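Local coordinates for probable oxidoreductase (Mycobacterium abscessus, PDB 4EYE), which probably acts as an oxidoreductase of the quinone-reductase (zeta-crystallin) branch of the medium-chain dehydrogenase family, at residues I125-P130 against E296-L301; N143-Y148 against V281-F286; F149-R154 against T174-I179; G155-G160 against V228-D233. All coordinates share one frame; numbering follows the deposited sequence.

Interaction 1: I125-P130 against E296-L301; sequences ILPTPP and ETQAGL
Gln-298 reaches from helix 293-306 to Leu-126, Pro-127 and Pro-129, joining the helix to an edge of the sheet in the GroES-like domain of this medium-chain dehydrogenase fold. Polar contact is concentrated at the amide. NE2 of Gln-298 comes within 2.8 Å of O of Pro-127, but the angle is too poor for this to count as a hydrogen bond. The other end of the amide, OE1, receives a weak hydrogen bond from NE2 of His-145. A glutamine suits the place because its chain is long enough to span the gap: CG stands anti to the backbone N (chi1 -177°) and the chain bends at chi2, carrying the amide up to the strand. Van der Waals contact with the amide comes mostly from buried Leu-126, whose side chain runs alongside that of Gln-298, the two pointing opposite ways. Its CD1 methyl is 3.6 Å from OE1 of Gln-298, while its CB lies 4.0 Å from CD of Gln-298. The prolines suit an extended chain leaving a strand, since their rings restrict phi and bring compact apolar surface. Beyond the NE2 end, CD of Pro-129 lies 4.2 Å from NE2 of Gln-298.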
loop_
_atom_site.group_PDB
_atom_site.type_symbol
_atom_site.label_atom_id
_atom_site.label_comp_id
_atom_site.label_asym_id
_atom_site.label_seq_id
_atom_site.Cartn_x
_atom_site.Cartn_y
_atom_site.Cartn_z
ATOM N N ILE A 125 15.690 -0.824 3.962
ATOM C CA ILE A 125 15.525 -2.217 4.369
ATOM C C ILE A 125 14.857 -2.213 5.736
ATOM O O ILE A 125 15.245 -1.435 6.588
ATOM C CB ILE A 125 16.892 -2.936 4.475
ATOM C CG1 ILE A 125 17.490 -3.172 3.085
ATOM C CG2 ILE A 125 16.750 -4.259 5.235
ATOM C CD1 ILE A 125 16.689 -4.205 2.248
ATOM N N LEU A 126 13.860 -3.085 5.928
ATOM C CA LEU A 126 13.208 -3.276 7.216
ATOM C C LEU A 126 13.128 -4.779 7.544
ATOM O O LEU A 126 12.954 -5.618 6.638
ATOM C CB LEU A 126 11.829 -2.634 7.242
ATOM C CG LEU A 126 11.743 -1.068 7.054
ATOM C CD1 LEU A 126 10.354 -0.658 6.615
ATOM C CD2 LEU A 126 12.135 -0.203 8.239
ATOM N N PRO A 127 13.267 -5.128 8.841
ATOM C CA PRO A 127 13.121 -6.501 9.255
ATOM C C PRO A 127 11.685 -7.012 9.131
ATOM O O PRO A 127 10.743 -6.390 9.611
ATOM C CB PRO A 127 13.602 -6.508 10.733
ATOM C CG PRO A 127 13.422 -5.092 11.199
ATOM C CD PRO A 127 13.552 -4.210 9.967
ATOM N N THR A 128 11.538 -8.184 8.491
ATOM C CA THR A 128 10.235 -8.785 8.274
ATOM C C THR A 128 9.650 -9.328 9.592
ATOM O O THR A 128 10.302 -10.107 10.258
ATOM C CB THR A 128 10.346 -9.982 7.292
ATOM O OG1 THR A 128 10.819 -9.504 6.019
ATOM C CG2 THR A 128 8.955 -10.700 7.185
ATOM N N PRO A 129 8.398 -8.949 9.953
ATOM C CA PRO A 129 7.846 -9.475 11.220
ATOM C C PRO A 129 7.811 -11.000 11.206
ATOM O O PRO A 129 7.426 -11.609 10.185
ATOM C CB PRO A 129 6.453 -8.886 11.252
ATOM C CG PRO A 129 6.582 -7.592 10.497
ATOM C CD PRO A 129 7.558 -7.865 9.404
ATOM N N PRO A 130 8.270 -11.624 12.291
ATOM C CA PRO A 130 8.371 -13.101 12.225
ATOM C C PRO A 130 7.036 -13.805 12.073
ATOM O O PRO A 130 7.031 -14.951 11.629
ATOM C CB PRO A 130 9.040 -13.488 13.543
ATOM C CG PRO A 130 8.871 -12.333 14.456
ATOM C CD PRO A 130 8.778 -11.090 13.564
ATOM N N GLU A 296 9.431 4.248 13.726
ATOM C CA GLU A 296 8.172 4.298 14.474
ATOM C C GLU A 296 7.029 3.614 13.743
ATOM O O GLU A 296 6.231 2.965 14.367
ATOM C CB GLU A 296 7.750 5.748 14.771
ATOM C CG GLU A 296 6.681 5.798 15.836
ATOM C CD GLU A 296 6.137 7.201 16.164
ATOM O OE1 GLU A 296 4.880 7.288 16.333
ATOM O OE2 GLU A 296 6.945 8.132 16.322
ATOM N N THR A 297 6.922 3.787 12.431
ATOM C CA THR A 297 5.864 3.119 11.690
ATOM C C THR A 297 6.098 1.586 11.685
ATOM O O THR A 297 5.171 0.825 11.859
ATOM C CB THR A 297 5.694 3.614 10.242
ATOM O OG1 THR A 297 6.917 3.419 9.528
ATOM C CG2 THR A 297 5.321 5.096 10.227
ATOM N N GLN A 298 7.343 1.161 11.532
ATOM C CA GLN A 298 7.670 -0.279 11.569
ATOM C C GLN A 298 7.370 -0.893 12.961
ATOM O O GLN A 298 6.772 -1.954 13.044
ATOM C CB GLN A 298 9.148 -0.515 11.232
ATOM C CG GLN A 298 9.552 -1.977 11.178
ATOM C CD GLN A 298 8.976 -2.736 9.994
ATOM O OE1 GLN A 298 8.334 -2.174 9.120
ATOM N NE2 GLN A 298 9.265 -4.041 9.931
ATOM N N ALA A 299 7.752 -0.191 14.018
ATOM C CA ALA A 299 7.471 -0.633 15.384
ATOM C C ALA A 299 5.948 -0.759 15.633
ATOM O O ALA A 299 5.490 -1.750 16.187
ATOM C CB ALA A 299 8.164 0.260 16.425
ATOM N N GLY A 300 5.182 0.240 15.186
ATOM C CA GLY A 300 3.725 0.232 15.299
ATOM C C GLY A 300 3.108 -0.935 14.560
ATOM O O GLY A 300 2.201 -1.632 15.079
ATOM N N LEU A 301 3.614 -1.198 13.368
ATOM C CA LEU A 301 3.084 -2.305 12.549
ATOM C C LEU A 301 3.479 -3.674 13.114
ATOM O O LEU A 301 2.661 -4.604 13.101
ATOM C CB LEU A 301 3.489 -2.173 11.081
ATOM C CG LEU A 301 2.832 -1.015 10.338
ATOM C CD1 LEU A 301 3.536 -0.876 8.970
ATOM C CD2 LEU A 301 1.288 -1.135 10.200
#

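Interaction 2: N143-Y148 against V281-F286; sequences NYHTMY and VAWGEF
Trp-283 lays one face of its indole against the backbone of helix 143-154 at His-145 and Thr-146. CA of Thr-146 sits over the five-membered ring, 4.1 Å from its centroid and 24° off the normal, a CH-pi contact. The carbonyl O of His-145 stands 4.0 Å above the plane of the Trp-283 ring, displaced toward its rim. Around this, OG1 of Thr-146 meets CD1 of Trp-283 at 3.3 Å, and CB of His-145 meets NE1 of Trp-283 at 3.6 Å. CG of Trp-283 is anti to its backbone N (chi1 172°), which extends the indole from the first turn of its helix, with Ala-282 at the N-cap. A broad flat ring suits the place because it can cover two successive residues of a helix at once; the short threonine keeps the approach close. Farther out, OG1 of Thr-146 is bonded to O of Ala-142, and ND1 of His-145 to OG1 of Thr-297, while NE1 of Trp-283 makes a weak hydrogen bond to a bound methylpentanediol, probably from the crystallisation liquor. Trp-283 also touches Phe-149, Tyr-293 and Thr-297, joining helix 283-289, which follows strand 277-280, to helices 143-154 and 293-306.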
loop_
_atom_site.group_PDB
_atom_site.type_symbol
_atom_site.label_atom_id
_atom_site.label_comp_id
_atom_site.label_asym_id
_atom_site.label_seq_id
_atom_site.Cartn_x
_atom_site.Cartn_y
_atom_site.Cartn_z
ATOM N N ASN A 143 1.385 0.084 1.476
ATOM C CA ASN A 143 0.056 0.373 1.973
ATOM C C ASN A 143 -0.090 0.574 3.502
ATOM O O ASN A 143 -0.814 1.479 3.948
ATOM C CB ASN A 143 -0.993 -0.642 1.475
ATOM C CG ASN A 143 -1.095 -0.698 -0.066
ATOM O OD1 ASN A 143 -0.666 0.221 -0.740
ATOM N ND2 ASN A 143 -1.657 -1.807 -0.612
ATOM N N TYR A 144 0.599 -0.244 4.286
ATOM C CA TYR A 144 0.442 -0.224 5.747
ATOM C C TYR A 144 1.240 0.887 6.387
ATOM O O TYR A 144 0.748 1.511 7.359
ATOM C CB TYR A 144 0.688 -1.632 6.370
ATOM C CG TYR A 144 -0.456 -2.608 6.036
ATOM C CD1 TYR A 144 -0.653 -3.089 4.730
ATOM C CD2 TYR A 144 -1.373 -2.998 7.001
ATOM C CE1 TYR A 144 -1.673 -3.948 4.415
ATOM C CE2 TYR A 144 -2.426 -3.844 6.688
ATOM C CZ TYR A 144 -2.568 -4.346 5.406
ATOM O OH TYR A 144 -3.648 -5.187 5.111
ATOM N N HIS A 145 2.452 1.156 5.887
ATOM C CA HIS A 145 3.222 2.272 6.410
ATOM C C HIS A 145 2.559 3.572 6.086
ATOM O O HIS A 145 2.549 4.461 6.911
ATOM C CB HIS A 145 4.672 2.296 5.863
ATOM C CG HIS A 145 5.564 1.333 6.533
ATOM N ND1 HIS A 145 6.365 1.680 7.552
ATOM C CD2 HIS A 145 5.743 -0.041 6.340
ATOM C CE1 HIS A 145 6.999 0.597 7.982
ATOM N NE2 HIS A 145 6.620 -0.444 7.243
ATOM N N THR A 146 1.980 3.687 4.886
ATOM C CA THR A 146 1.226 4.871 4.513
ATOM C C THR A 146 0.053 5.134 5.472
ATOM O O THR A 146 -0.125 6.253 5.947
ATOM C CB THR A 146 0.685 4.768 3.075
ATOM O OG1 THR A 146 1.775 4.635 2.177
ATOM C CG2 THR A 146 -0.122 6.001 2.695
ATOM N N MET A 147 -0.714 4.091 5.747
ATOM C CA MET A 147 -1.892 4.207 6.585
ATOM C C MET A 147 -1.559 4.334 8.074
ATOM O O MET A 147 -2.244 5.079 8.758
ATOM C CB MET A 147 -2.940 3.119 6.283
ATOM C CG MET A 147 -3.690 3.296 4.936
ATOM S SD MET A 147 -4.385 4.979 4.692
ATOM C CE MET A 147 -5.297 5.210 6.221
ATOM N N TYR A 148 -0.459 3.735 8.545
ATOM C CA TYR A 148 0.002 3.970 9.927
ATOM C C TYR A 148 0.333 5.458 10.100
ATOM O O TYR A 148 -0.149 6.108 11.029
ATOM C CB TYR A 148 1.214 3.130 10.321
ATOM C CG TYR A 148 1.431 3.132 11.815
ATOM C CD1 TYR A 148 0.881 2.130 12.610
ATOM C CD2 TYR A 148 2.132 4.141 12.429
ATOM C CE1 TYR A 148 1.024 2.131 13.982
ATOM C CE2 TYR A 148 2.280 4.167 13.811
ATOM C CZ TYR A 148 1.732 3.125 14.572
ATOM O OH TYR A 148 1.879 3.138 15.922
ATOM N N VAL A 281 -2.002 13.875 2.945
ATOM C CA VAL A 281 -1.197 12.741 3.333
ATOM C C VAL A 281 -0.273 12.438 2.149
ATOM O O VAL A 281 -0.730 12.006 1.100
ATOM C CB VAL A 281 -2.061 11.497 3.645
ATOM C CG1 VAL A 281 -1.170 10.309 4.040
ATOM C CG2 VAL A 281 -3.113 11.787 4.737
ATOM N N ALA A 282 1.023 12.656 2.326
ATOM C CA ALA A 282 2.022 12.409 1.279
ATOM C C ALA A 282 3.194 11.740 1.979
ATOM O O ALA A 282 4.090 12.402 2.448
ATOM C CB ALA A 282 2.471 13.736 0.595
ATOM N N TRP A 283 3.142 10.406 2.056
ATOM C CA TRP A 283 4.052 9.620 2.898
ATOM C C TRP A 283 5.464 9.668 2.373
ATOM O O TRP A 283 6.424 9.942 3.133
ATOM C CB TRP A 283 3.522 8.205 2.949
ATOM C CG TRP A 283 4.374 7.165 3.593
ATOM C CD1 TRP A 283 4.640 5.888 3.117
ATOM C CD2 TRP A 283 5.084 7.260 4.872
ATOM N NE1 TRP A 283 5.443 5.222 3.978
ATOM C CE2 TRP A 283 5.765 5.997 5.042
ATOM C CE3 TRP A 283 5.274 8.265 5.815
ATOM C CZ2 TRP A 283 6.543 5.728 6.157
ATOM C CZ3 TRP A 283 6.078 7.999 6.926
ATOM C CH2 TRP A 283 6.668 6.757 7.111
ATOM N N GLY A 284 5.598 9.379 1.069
ATOM C CA GLY A 284 6.916 9.424 0.370
ATOM C C GLY A 284 7.625 10.737 0.638
ATOM O O GLY A 284 8.770 10.775 1.079
ATOM N N GLU A 285 6.904 11.839 0.440
ATOM C CA GLU A 285 7.477 13.149 0.634
ATOM C C GLU A 285 7.846 13.354 2.098
ATOM O O GLU A 285 8.891 13.911 2.415
ATOM C CB GLU A 285 6.490 14.219 0.147
ATOM C CG GLU A 285 6.987 15.639 0.311
ATOM C CD GLU A 285 8.311 15.841 -0.404
ATOM O OE1 GLU A 285 8.439 15.322 -1.544
ATOM O OE2 GLU A 285 9.212 16.488 0.169
ATOM N N PHE A 286 6.993 12.909 3.000
ATOM C CA PHE A 286 7.296 13.047 4.434
ATOM C C PHE A 286 8.547 12.282 4.832
ATOM O O PHE A 286 9.390 12.769 5.574
ATOM C CB PHE A 286 6.096 12.561 5.277
ATOM C CG PHE A 286 6.286 12.748 6.753
ATOM C CD1 PHE A 286 6.063 13.983 7.342
ATOM C CD2 PHE A 286 6.718 11.698 7.547
ATOM C CE1 PHE A 286 6.238 14.152 8.711
ATOM C CE2 PHE A 286 6.939 11.872 8.921
ATOM C CZ PHE A 286 6.694 13.091 9.501
#

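Interaction 3: F149-R154 against T174-I179; sequences FAYARR and TAAIQI
Tyr-151 sets its ring toward helix 171-182 by placing CG beside the backbone N and anti to the carbonyl carbon (chi1 -75°), and Ile-179 answers with CG2, the branch that lies anti to its own N. This is helix-to-helix packing on one side of the Rossmann-like sheet: helix 143-154 leads through a loop into strand 162-165, and helix 171-182 follows that strand. The two short segments lie 10.9 Å apart at their axes and are inclined at 56°, a separation that a long aromatic side chain can bridge. Tyrosine is well chosen, since its ring fills the gap and its hydroxyl, at the far end of the ring, finds an acceptor in the helix backbone. The hydroxyl OH of Tyr-151 donates to O of Ala-176 at 2.6 Å. The donor stands 44° out of the carbonyl plane, so the hydroxyl approaches from above the plane and not along a lone pair. Along the ring's edge and in its plane lie both this oxygen and the isoleucine methyl, with CD2 of Tyr-151 3.5 Å from CG2 of Ile-179. Tyr-151 also touches Met-230 and Val-232 of strand 228-233. Small Ala-176 lets the phenol come close to the helix backbone: its CB lies 3.6 Å from OH of Tyr-151.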
loop_
_atom_site.group_PDB
_atom_site.type_symbol
_atom_site.label_atom_id
_atom_site.label_comp_id
_atom_site.label_asym_id
_atom_site.label_seq_id
_atom_site.Cartn_x
_atom_site.Cartn_y
_atom_site.Cartn_z
ATOM N N PHE A 149 1.178 5.966 9.218
ATOM C CA PHE A 149 1.475 7.388 9.146
ATOM C C PHE A 149 0.230 8.273 9.057
ATOM O O PHE A 149 0.111 9.224 9.810
ATOM C CB PHE A 149 2.366 7.628 7.934
ATOM C CG PHE A 149 2.522 9.072 7.550
ATOM C CD1 PHE A 149 3.264 9.954 8.353
ATOM C CD2 PHE A 149 2.021 9.527 6.354
ATOM C CE1 PHE A 149 3.466 11.268 7.961
ATOM C CE2 PHE A 149 2.212 10.861 5.959
ATOM C CZ PHE A 149 2.938 11.720 6.757
ATOM N N ALA A 150 -0.691 7.952 8.146
ATOM C CA ALA A 150 -1.928 8.729 7.991
ATOM C C ALA A 150 -2.700 8.815 9.288
ATOM O O ALA A 150 -3.211 9.886 9.667
ATOM C CB ALA A 150 -2.862 8.112 6.910
ATOM N N TYR A 151 -2.856 7.672 9.930
ATOM C CA TYR A 151 -3.600 7.614 11.193
ATOM C C TYR A 151 -2.861 8.188 12.400
ATOM O O TYR A 151 -3.395 9.047 13.155
ATOM C CB TYR A 151 -3.969 6.171 11.488
ATOM C CG TYR A 151 -5.097 5.612 10.658
ATOM C CD1 TYR A 151 -6.148 6.394 10.238
ATOM C CD2 TYR A 151 -5.127 4.252 10.338
ATOM C CE1 TYR A 151 -7.213 5.844 9.524
ATOM C CE2 TYR A 151 -6.153 3.716 9.604
ATOM C CZ TYR A 151 -7.195 4.478 9.203
ATOM O OH TYR A 151 -8.246 3.860 8.514
ATOM N N ALA A 152 -1.620 7.782 12.577
ATOM C CA ALA A 152 -0.891 8.134 13.791
ATOM C C ALA A 152 -0.375 9.554 13.740
ATOM O O ALA A 152 -0.466 10.261 14.735
ATOM C CB ALA A 152 0.244 7.173 14.004
ATOM N N ARG A 153 0.175 9.985 12.609
ATOM C CA ARG A 153 0.826 11.269 12.537
ATOM C C ARG A 153 -0.074 12.367 11.987
ATOM O O ARG A 153 -0.160 13.451 12.553
ATOM C CB ARG A 153 2.099 11.177 11.702
ATOM C CG ARG A 153 2.861 12.487 11.565
ATOM C CD ARG A 153 3.709 12.804 12.792
ATOM N NE ARG A 153 4.646 13.890 12.482
ATOM C CZ ARG A 153 5.863 14.007 12.979
ATOM N NH1 ARG A 153 6.367 13.080 13.801
ATOM N NH2 ARG A 153 6.608 15.028 12.633
ATOM N N ARG A 154 -0.767 12.091 10.892
ATOM C CA ARG A 154 -1.502 13.144 10.206
ATOM C C ARG A 154 -2.874 13.380 10.789
ATOM O O ARG A 154 -3.236 14.523 11.108
ATOM C CB ARG A 154 -1.623 12.832 8.724
ATOM C CG ARG A 154 -0.301 12.834 7.988
ATOM C CD ARG A 154 0.410 14.188 7.975
ATOM N NE ARG A 154 -0.345 15.161 7.235
ATOM C CZ ARG A 154 -0.771 16.338 7.699
ATOM N NH1 ARG A 154 -0.437 16.771 8.895
ATOM N NH2 ARG A 154 -1.522 17.103 6.903
ATOM N N THR A 174 -7.858 -1.637 2.365
ATOM C CA THR A 174 -7.700 -2.790 3.224
ATOM C C THR A 174 -6.780 -2.526 4.422
ATOM O O THR A 174 -7.149 -2.834 5.574
ATOM C CB THR A 174 -7.139 -3.985 2.406
ATOM O OG1 THR A 174 -8.085 -4.270 1.365
ATOM C CG2 THR A 174 -6.948 -5.214 3.275
ATOM N N ALA A 175 -5.620 -1.912 4.144
ATOM C CA ALA A 175 -4.745 -1.459 5.203
ATOM C C ALA A 175 -5.459 -0.450 6.118
ATOM O O ALA A 175 -5.308 -0.468 7.339
ATOM C CB ALA A 175 -3.445 -0.862 4.626
ATOM N N ALA A 176 -6.259 0.401 5.517
ATOM C CA ALA A 176 -6.972 1.472 6.278
ATOM C C ALA A 176 -7.983 0.846 7.250
ATOM O O ALA A 176 -8.072 1.272 8.409
ATOM C CB ALA A 176 -7.664 2.421 5.297
ATOM N N ILE A 177 -8.629 -0.244 6.820
ATOM C CA ILE A 177 -9.529 -0.989 7.683
ATOM C C ILE A 177 -8.772 -1.680 8.830
ATOM O O ILE A 177 -9.153 -1.542 10.002
ATOM C CB ILE A 177 -10.323 -2.092 6.923
ATOM C CG1 ILE A 177 -11.240 -1.453 5.870
ATOM C CG2 ILE A 177 -11.229 -2.903 7.886
ATOM C CD1 ILE A 177 -11.860 -2.465 4.934
ATOM N N GLN A 178 -7.754 -2.471 8.493
ATOM C CA GLN A 178 -7.153 -3.340 9.491
ATOM C C GLN A 178 -6.404 -2.500 10.517
ATOM O O GLN A 178 -6.470 -2.782 11.717
ATOM C CB GLN A 178 -6.183 -4.337 8.851
ATOM C CG GLN A 178 -6.834 -5.388 7.977
ATOM C CD GLN A 178 -5.866 -6.504 7.692
ATOM O OE1 GLN A 178 -4.756 -6.265 7.156
ATOM N NE2 GLN A 178 -6.218 -7.700 8.085
ATOM N N ILE A 179 -5.731 -1.455 10.073
ATOM C CA ILE A 179 -5.039 -0.597 11.004
ATOM C C ILE A 179 -6.003 0.190 11.932
ATOM O O ILE A 179 -5.724 0.348 13.116
ATOM C CB ILE A 179 -4.054 0.349 10.327
ATOM C CG1 ILE A 179 -2.946 -0.474 9.635
ATOM C CG2 ILE A 179 -3.471 1.336 11.374
ATOM C CD1 ILE A 179 -1.992 0.286 8.746
#

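Interaction 4: G155-G160 against V228-D233; sequences GQLRAG and VDMVVD
The peptide group between Gly-155 and Gln-156 is approached obliquely, from one side of its plane and near its oxygen, by the terminal methyl of Met-230. This CE lies 3.4 Å from O of Gly-155 and 3.8 Å from C of Gly-155. A second flat group, the guanidinium of Arg-158, holds the backbone oxygen of Leu-157 at its edge: NH1 of Arg-158 donates to O of Leu-157 at 2.8 Å, with the acceptor close to the guanidinium plane and the donor well above the carbonyl plane. The methionine reaches the loop because its chain is extended through chi1 and chi2 and turns only at chi3 (-64°), which swings the methyl onto the loop. There it also meets Leu-157, with CE of Met-230 4.1 Å from CB of Leu-157. Slender, flexible methionine suits such a narrow approach, and Gly-155 suits it equally, for with no side chain it leaves the methyl space beside its CA. Gly-160, at a phi of 88°, takes a conformation that a side chain would crowd. Arg-252 ties the two segments from outside, bonding through NH2 to O of Gly-155 and through NH1 to O of Asp-229, while OD2 of Asp-229 accepts from N of Thr-162 in the adjoining strand. Leu-157 and Met-230 both touch Tyr-151 as well. The contact thus packs the loop that enters strand 162-165 against strand 228-233, its neighbour in the parallel sheet with strand order 3-2-1-4-5-6, the signature of the Rossmann fold.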
loop_
_atom_site.group_PDB
_atom_site.type_symbol
_atom_site.label_atom_id
_atom_site.label_comp_id
_atom_site.label_asym_id
_atom_site.label_seq_id
_atom_site.Cartn_x
_atom_site.Cartn_y
_atom_site.Cartn_z
ATOM N N GLY A 155 -3.646 12.303 10.924
ATOM C CA GLY A 155 -5.040 12.419 11.345
ATOM C C GLY A 155 -5.280 12.249 12.843
ATOM O O GLY A 155 -6.381 12.554 13.327
ATOM N N GLN A 156 -4.247 11.824 13.573
ATOM C CA GLN A 156 -4.344 11.544 14.990
ATOM C C GLN A 156 -5.621 10.753 15.385
ATOM O O GLN A 156 -6.399 11.189 16.256
ATOM C CB GLN A 156 -4.211 12.831 15.807
ATOM C CG GLN A 156 -2.847 13.504 15.637
ATOM C CD GLN A 156 -2.723 14.800 16.420
ATOM O OE1 GLN A 156 -2.490 14.786 17.630
ATOM N NE2 GLN A 156 -2.857 15.941 15.727
ATOM N N LEU A 157 -5.790 9.582 14.773
ATOM C CA LEU A 157 -6.911 8.699 15.077
ATOM C C LEU A 157 -6.897 8.306 16.541
ATOM O O LEU A 157 -5.846 8.099 17.107
ATOM C CB LEU A 157 -6.834 7.439 14.224
ATOM C CG LEU A 157 -7.971 6.427 14.434
ATOM C CD1 LEU A 157 -9.371 7.002 14.233
ATOM C CD2 LEU A 157 -7.749 5.191 13.552
ATOM N N ARG A 158 -8.068 8.211 17.162
ATOM C CA ARG A 158 -8.130 7.795 18.550
ATOM C C ARG A 158 -9.003 6.575 18.676
ATOM O O ARG A 158 -9.943 6.398 17.900
ATOM C CB ARG A 158 -8.663 8.938 19.412
ATOM C CG ARG A 158 -7.714 10.125 19.501
ATOM C CD ARG A 158 -6.460 9.726 20.263
ATOM N NE ARG A 158 -5.427 10.761 20.318
ATOM C CZ ARG A 158 -4.391 10.871 19.473
ATOM N NH1 ARG A 158 -4.247 10.047 18.423
ATOM N NH2 ARG A 158 -3.510 11.838 19.647
ATOM N N ALA A 159 -8.701 5.738 19.665
ATOM C CA ALA A 159 -9.577 4.610 20.011
ATOM C C ALA A 159 -11.022 5.119 20.193
ATOM O O ALA A 159 -11.242 6.173 20.768
ATOM C CB ALA A 159 -9.063 3.921 21.279
ATOM N N GLY A 160 -11.992 4.398 19.654
ATOM C CA GLY A 160 -13.392 4.740 19.850
ATOM C C GLY A 160 -13.936 5.718 18.825
ATOM O O GLY A 160 -15.135 5.968 18.795
ATOM N N VAL A 228 -19.133 10.818 10.710
ATOM C CA VAL A 228 -17.914 10.105 11.090
ATOM C C VAL A 228 -16.857 11.075 11.544
ATOM O O VAL A 228 -16.855 12.229 11.142
ATOM C CB VAL A 228 -17.376 9.230 9.954
ATOM C CG1 VAL A 228 -18.442 8.208 9.591
ATOM C CG2 VAL A 228 -16.980 10.086 8.754
ATOM N N ASP A 229 -15.922 10.585 12.339
ATOM C CA ASP A 229 -14.832 11.425 12.829
ATOM C C ASP A 229 -13.742 11.626 11.818
ATOM O O ASP A 229 -13.078 12.660 11.818
ATOM C CB ASP A 229 -14.251 10.798 14.060
ATOM C CG ASP A 229 -15.283 10.663 15.148
ATOM O OD1 ASP A 229 -15.802 11.716 15.566
ATOM O OD2 ASP A 229 -15.537 9.535 15.580
ATOM N N MET A 230 -13.576 10.628 10.961
ATOM C CA MET A 230 -12.527 10.606 9.972
ATOM C C MET A 230 -12.961 9.874 8.730
ATOM O O MET A 230 -13.655 8.863 8.792
ATOM C CB MET A 230 -11.277 9.912 10.551
ATOM C CG MET A 230 -10.075 9.893 9.598
ATOM S SD MET A 230 -8.649 9.106 10.397
ATOM C CE MET A 230 -8.353 10.275 11.730
ATOM N N VAL A 231 -12.519 10.380 7.591
ATOM C CA VAL A 231 -12.748 9.730 6.331
ATOM C C VAL A 231 -11.381 9.442 5.728
ATOM O O VAL A 231 -10.505 10.317 5.724
ATOM C CB VAL A 231 -13.600 10.610 5.372
ATOM C CG1 VAL A 231 -13.546 10.055 3.959
ATOM C CG2 VAL A 231 -15.033 10.771 5.869
ATOM N N VAL A 232 -11.190 8.229 5.210
ATOM C CA VAL A 232 -10.024 7.888 4.392
ATOM C C VAL A 232 -10.448 7.784 2.946
ATOM O O VAL A 232 -11.327 6.982 2.579
ATOM C CB VAL A 232 -9.344 6.590 4.866
ATOM C CG1 VAL A 232 -8.207 6.177 3.896
ATOM C CG2 VAL A 232 -8.805 6.783 6.293
ATOM N N ASP A 233 -9.850 8.619 2.118
ATOM C CA ASP A 233 -10.231 8.704 0.712
ATOM C C ASP A 233 -9.052 8.466 -0.220
ATOM O O ASP A 233 -8.256 9.380 -0.434
ATOM C CB ASP A 233 -10.829 10.083 0.420
ATOM C CG ASP A 233 -11.283 10.212 -1.025
ATOM O OD1 ASP A 233 -11.375 9.172 -1.733
ATOM O OD2 ASP A 233 -11.529 11.359 -1.453
#

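Helix 143-154 and the loop after it run through interactions 2, 3 and 4, and its His-145 also meets Thr-297 and Gln-298 of interaction 1. Interactions 2 and 3 use successive halves of that helix and touch through Phe-149 and through Tyr-144 OH with Gln-178 OE1. Tyr-151 then joins interaction 3 to interaction 4, where its ring meets Met-230. Interactions 1, 3 and 4 are buried, whereas interaction 2 is only partly so. Chemistry changes with place: an amide beside a strand edge in 1, an indole face on a helix in 2, a phenol-to-carbonyl hydrogen bond between helices in 3, and a methionine methyl against a loop carbonyl in 4.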